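Local coordinates for 5-cytosine DNA methyltransferase (Entamoeba histolytica, PDB 3QV2), which probably methylates carbon 5 of cytosine in DNA or tRNA, using S-adenosylmethionine as methyl donor, at residues A[218-222]-A[242-246]; A[224-229]-A[254-258]. All blocks are in the same frame, centred on the assembly; numbering follows the deposited sequence.

Interaction 1 (A[218-222]-A[242-246])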
loop_
_atom_site.group_PDB
_atom_site.type_symbol
_atom_site.label_atom_id
_atom_site.label_comp_id
_atom_site.label_asym_id
_atom_site.label_seq_id
_atom_site.Cartn_x
_atom_site.Cartn_y
_atom_site.Cartn_z
ATOM N N LYS A 218 -22.470 6.860 17.362
ATOM C CA LYS A 218 -22.166 6.293 16.049
ATOM C C LYS A 218 -21.758 4.824 16.112
ATOM O O LYS A 218 -21.264 4.271 15.129
ATOM C CB LYS A 218 -21.069 7.102 15.351
ATOM C CG LYS A 218 -21.408 8.571 15.167
ATOM C CD LYS A 218 -20.635 9.182 14.010
ATOM C CE LYS A 218 -21.064 10.616 13.756
ATOM N NZ LYS A 218 -20.571 11.113 12.442
ATOM N N GLY A 219 -21.969 4.195 17.262
ATOM C CA GLY A 219 -21.579 2.809 17.451
ATOM C C GLY A 219 -22.123 1.870 16.391
ATOM O O GLY A 219 -21.467 0.896 16.018
ATOM N N MET A 220 -23.323 2.164 15.902
ATOM C CA MET A 220 -23.988 1.311 14.922
ATOM C C MET A 220 -23.385 1.442 13.524
ATOM O O MET A 220 -23.686 0.646 12.634
ATOM C CB MET A 220 -25.487 1.616 14.881
ATOM C CG MET A 220 -26.220 1.284 16.171
ATOM S SD MET A 220 -26.266 -0.488 16.500
ATOM C CE MET A 220 -27.286 -1.056 15.142
ATOM N N LEU A 221 -22.535 2.444 13.333
ATOM C CA LEU A 221 -21.920 2.678 12.031
ATOM C C LEU A 221 -20.612 1.910 11.874
ATOM O O LEU A 221 -20.140 1.691 10.759
ATOM C CB LEU A 221 -21.682 4.173 11.809
ATOM C CG LEU A 221 -22.930 5.056 11.869
ATOM C CD1 LEU A 221 -22.571 6.520 11.666
ATOM C CD2 LEU A 221 -23.955 4.604 10.840
ATOM N N PHE A 222 -20.029 1.503 12.996
ATOM C CA PHE A 222 -18.782 0.747 12.978
ATOM C C PHE A 222 -18.958 -0.623 12.336
ATOM O O PHE A 222 -19.990 -1.270 12.504
ATOM C CB PHE A 222 -18.248 0.556 14.400
ATOM C CG PHE A 222 -17.528 1.754 14.949
ATOM C CD1 PHE A 222 -16.283 2.114 14.460
ATOM C CD2 PHE A 222 -18.082 2.504 15.973
ATOM C CE1 PHE A 222 -15.611 3.210 14.970
ATOM C CE2 PHE A 222 -17.416 3.601 16.487
ATOM C CZ PHE A 222 -16.179 3.954 15.983
ATOM N N ILE A 242 -12.313 9.360 11.621
ATOM C CA ILE A 242 -13.634 9.249 11.013
ATOM C C ILE A 242 -14.137 7.824 11.188
ATOM O O ILE A 242 -13.400 6.866 10.959
ATOM C CB ILE A 242 -13.611 9.606 9.513
ATOM C CG1 ILE A 242 -13.504 11.121 9.322
ATOM C CG2 ILE A 242 -14.863 9.091 8.821
ATOM C CD1 ILE A 242 -12.168 11.702 9.729
ATOM N N VAL A 243 -15.393 7.689 11.598
ATOM C CA VAL A 243 -15.962 6.385 11.919
ATOM C C VAL A 243 -16.131 5.479 10.697
ATOM O O VAL A 243 -15.637 4.352 10.680
ATOM C CB VAL A 243 -17.322 6.528 12.636
ATOM C CG1 VAL A 243 -17.973 5.166 12.820
ATOM C CG2 VAL A 243 -17.145 7.230 13.975
ATOM N N GLU A 244 -16.825 5.977 9.679
ATOM C CA GLU A 244 -17.209 5.149 8.538
ATOM C C GLU A 244 -16.135 5.026 7.460
ATOM O O GLU A 244 -15.497 6.008 7.084
ATOM C CB GLU A 244 -18.505 5.674 7.914
ATOM C CG GLU A 244 -19.667 5.766 8.885
ATOM C CD GLU A 244 -20.932 6.286 8.232
ATOM O OE1 GLU A 244 -21.536 5.542 7.430
ATOM O OE2 GLU A 244 -21.320 7.439 8.515
ATOM N N GLY A 245 -15.947 3.803 6.969
ATOM C CA GLY A 245 -15.106 3.547 5.812
ATOM C C GLY A 245 -13.613 3.722 6.011
ATOM O O GLY A 245 -12.860 3.786 5.038
ATOM N N THR A 246 -13.173 3.793 7.263
ATOM C CA THR A 246 -11.755 3.988 7.549
ATOM C C THR A 246 -11.120 2.759 8.189
ATOM O O THR A 246 -9.912 2.730 8.426
ATOM C CB THR A 246 -11.520 5.209 8.454
ATOM O OG1 THR A 246 -12.077 4.962 9.751
ATOM C CG2 THR A 246 -12.162 6.446 7.850
HETATM O O HOH W 1 -17.897 10.007 10.863
#
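Val-243 lays one methyl over the middle of the Phe-222 ring: its CG1 stands 3.7 Å from the centroid of that ring and only 9° off the normal, a CH-pi contact centred on the face. The two side chains meet at about a right angle. With CG1 turned anti to the backbone N (chi1 174°), the other methyl, CG2, is carried toward Phe-222 CZ and to Lys-218, whose CD lies 4.0 Å from Val-243 CG2. Leu-221 closes in from the same strip of chain, its CB 4.0 Å from Val-243 CG1. A short branched residue suits this place, since its two methyls can serve three neighbours at once. Further out, the extended Glu-244 crosses Leu-221 obliquely, and its OE2 rests 3.5 Å from Leu-221 CD1. Lys-218 NZ and Glu-244 OE2 stay 5.4 Å apart, too far for a salt bridge, and a water accepts a weak bond from Lys-218 NZ and another from Val-243 N.

Behind this shell, Leu-221 N bonds to Lys-218 O at 2.9 Å, winding the chain so that Lys-218, Leu-221 and Phe-222 can all reach the valine; Met-220 turns away, onto Val-260 and Ala-263. On the other side, Thr-246 OG1 ties back to Ile-242 O at 2.6 Å, and Gly-245 adopts a positive phi (70°) that glycine tolerates easily. The arrangement is largely apolar surface packing of two loops, the exit from helix 212-218 against the loop between strands 224-226 and 249-251, probably within the target-recognition domain of the C5-methyltransferase fold.

Interaction 2 (A[224-229]-A[254-258]); sequences IVGKDD and EPHFI
Ile-224 packs over one face of the Phe-257 ring, its CB 3.7 Å from the centroid of that ring and 3° off the normal. Its two branches spread over the same face, CG2 reaching Phe-257 CD1 at 3.5 Å and Ile-224 CD1 lying near Phe-257 CZ; a beta-branched residue suits a strand and gives the ring a broad hydrocarbon surface. Beside this pair, Asp-229 OD2 is gripped by two backbone amides: Phe-257 N donates to it at 3.0 Å, toward its syn lone pair, and Gly-226 N at 2.6 Å from the anti side. A type I beta turn from Gly-226 to Asp-229 leads on from the strand, so the carboxylate both braces the turn and fastens the loop after strand 249-251 to it. Gly-226, with no side chain, lets its CA approach Glu-254 O to 3.2 Å in a CA-H...O contact. Toward the exposed Pro-255 and His-256 the packing thins. Asp-228 N donates to Pro-255 O at 2.9 Å, while Asp-228 CB rests over one face of the His-256 ring, offset toward its rim. At the Lys-227 end a water bridges the two segments, accepting from Lys-227 N and donating to Glu-254 O.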
loop_
_atom_site.group_PDB
_atom_site.type_symbol
_atom_site.label_atom_id
_atom_site.label_comp_id
_atom_site.label_asym_id
_atom_site.label_seq_id
_atom_site.Cartn_x
_atom_site.Cartn_y
_atom_site.Cartn_z
ATOM N N ILE A 224 -17.722 -4.074 12.994
ATOM C CA ILE A 224 -17.108 -4.716 14.152
ATOM C C ILE A 224 -16.757 -6.177 13.886
ATOM O O ILE A 224 -17.542 -6.916 13.289
ATOM C CB ILE A 224 -18.020 -4.626 15.390
ATOM C CG1 ILE A 224 -18.490 -3.186 15.599
ATOM C CG2 ILE A 224 -17.298 -5.140 16.624
ATOM C CD1 ILE A 224 -19.380 -3.005 16.808
ATOM N N VAL A 225 -15.576 -6.585 14.338
ATOM C CA VAL A 225 -15.106 -7.952 14.143
ATOM C C VAL A 225 -14.530 -8.550 15.423
ATOM O O VAL A 225 -14.048 -7.833 16.300
ATOM C CB VAL A 225 -14.029 -8.021 13.043
ATOM C CG1 VAL A 225 -14.612 -7.609 11.702
ATOM C CG2 VAL A 225 -12.843 -7.143 13.407
ATOM N N GLY A 226 -14.591 -9.874 15.520
ATOM C CA GLY A 226 -13.991 -10.600 16.624
ATOM C C GLY A 226 -12.758 -11.344 16.148
ATOM O O GLY A 226 -12.472 -11.377 14.953
ATOM N N LYS A 227 -12.032 -11.952 17.080
ATOM C CA LYS A 227 -10.771 -12.609 16.754
ATOM C C LYS A 227 -10.916 -13.715 15.712
ATOM O O LYS A 227 -9.924 -14.149 15.124
ATOM C CB LYS A 227 -10.112 -13.164 18.020
ATOM C CG LYS A 227 -10.943 -14.205 18.751
ATOM C CD LYS A 227 -10.273 -14.620 20.050
ATOM C CE LYS A 227 -10.070 -13.426 20.970
ATOM N NZ LYS A 227 -9.436 -13.816 22.261
ATOM N N ASP A 228 -12.145 -14.166 15.477
ATOM C CA ASP A 228 -12.378 -15.276 14.554
ATOM C C ASP A 228 -13.114 -14.879 13.273
ATOM O O ASP A 228 -13.201 -15.670 12.334
ATOM C CB ASP A 228 -13.120 -16.417 15.261
ATOM C CG ASP A 228 -12.233 -17.174 16.231
ATOM O OD1 ASP A 228 -10.997 -17.131 16.059
ATOM O OD2 ASP A 228 -12.770 -17.815 17.159
ATOM N N ASP A 229 -13.634 -13.655 13.233
ATOM C CA ASP A 229 -14.406 -13.191 12.080
ATOM C C ASP A 229 -13.615 -13.247 10.774
ATOM O O ASP A 229 -12.386 -13.188 10.778
ATOM C CB ASP A 229 -14.954 -11.784 12.322
ATOM C CG ASP A 229 -16.236 -11.794 13.131
ATOM O OD1 ASP A 229 -17.294 -12.130 12.558
ATOM O OD2 ASP A 229 -16.194 -11.469 14.335
ATOM N N GLU A 254 -16.104 -11.505 21.904
ATOM C CA GLU A 254 -16.716 -12.523 21.055
ATOM C C GLU A 254 -15.822 -12.938 19.894
ATOM O O GLU A 254 -15.328 -12.089 19.151
ATOM C CB GLU A 254 -18.057 -12.027 20.513
ATOM C CG GLU A 254 -19.098 -11.753 21.581
ATOM C CD GLU A 254 -20.367 -11.146 21.016
ATOM O OE1 GLU A 254 -20.299 -10.506 19.945
ATOM O OE2 GLU A 254 -21.433 -11.310 21.644
ATOM N N PRO A 255 -15.610 -14.253 19.737
ATOM C CA PRO A 255 -14.879 -14.789 18.585
ATOM C C PRO A 255 -15.551 -14.351 17.290
ATOM O O PRO A 255 -14.883 -13.910 16.354
ATOM C CB PRO A 255 -15.016 -16.302 18.762
ATOM C CG PRO A 255 -15.192 -16.490 20.225
ATOM C CD PRO A 255 -15.999 -15.311 20.685
ATOM N N HIS A 256 -16.873 -14.480 17.251
ATOM C CA HIS A 256 -17.667 -13.997 16.132
ATOM C C HIS A 256 -18.631 -12.932 16.632
ATOM O O HIS A 256 -19.662 -13.253 17.221
ATOM C CB HIS A 256 -18.452 -15.144 15.496
ATOM C CG HIS A 256 -17.601 -16.114 14.736
ATOM N ND1 HIS A 256 -17.260 -15.927 13.416
ATOM C CD2 HIS A 256 -17.028 -17.283 15.112
ATOM C CE1 HIS A 256 -16.509 -16.937 13.009
ATOM N NE2 HIS A 256 -16.355 -17.772 14.020
ATOM N N PHE A 257 -18.295 -11.666 16.410
ATOM C CA PHE A 257 -19.159 -10.576 16.849
ATOM C C PHE A 257 -20.603 -10.813 16.424
ATOM O O PHE A 257 -20.897 -10.957 15.237
ATOM C CB PHE A 257 -18.663 -9.233 16.313
ATOM C CG PHE A 257 -19.636 -8.103 16.515
ATOM C CD1 PHE A 257 -19.712 -7.441 17.729
ATOM C CD2 PHE A 257 -20.472 -7.702 15.486
ATOM C CE1 PHE A 257 -20.604 -6.402 17.914
ATOM C CE2 PHE A 257 -21.367 -6.663 15.665
ATOM C CZ PHE A 257 -21.433 -6.013 16.881
ATOM N N ILE A 258 -21.501 -10.866 17.403
ATOM C CA ILE A 258 -22.923 -10.991 17.115
ATOM C C ILE A 258 -23.570 -9.610 17.102
ATOM O O ILE A 258 -23.502 -8.874 18.086
ATOM C CB ILE A 258 -23.642 -11.923 18.117
ATOM C CG1 ILE A 258 -23.630 -11.329 19.526
ATOM C CG2 ILE A 258 -23.004 -13.305 18.111
ATOM C CD1 ILE A 258 -24.319 -12.197 20.559
HETATM O O HOH W 2 -12.708 -11.601 20.123
#

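Overall arrangement
Interactions 1 and 2 cross along the chain: 218-222 adjoins 224-229, and 242-246 leads through strand 249-251 to 254-258, so the segments alternate in sequence. The short parallel pair 224-226 and 249-251, joined by backbone hydrogen bonds of Val-225 with Ile-249 and Cys-251, connects them. Interaction 1 joins the loops that enter these strands; interaction 2 includes strand 224-226 and the turn beyond it, with the loop that leaves 249-251. Their centres are about 17 Å apart, and they share no direct touch. Both lie well out on the same side, about 22 and 25 Å from the chain's centre, away from the S-adenosylhomocysteine pocket and the predicted catalytic Cys-86.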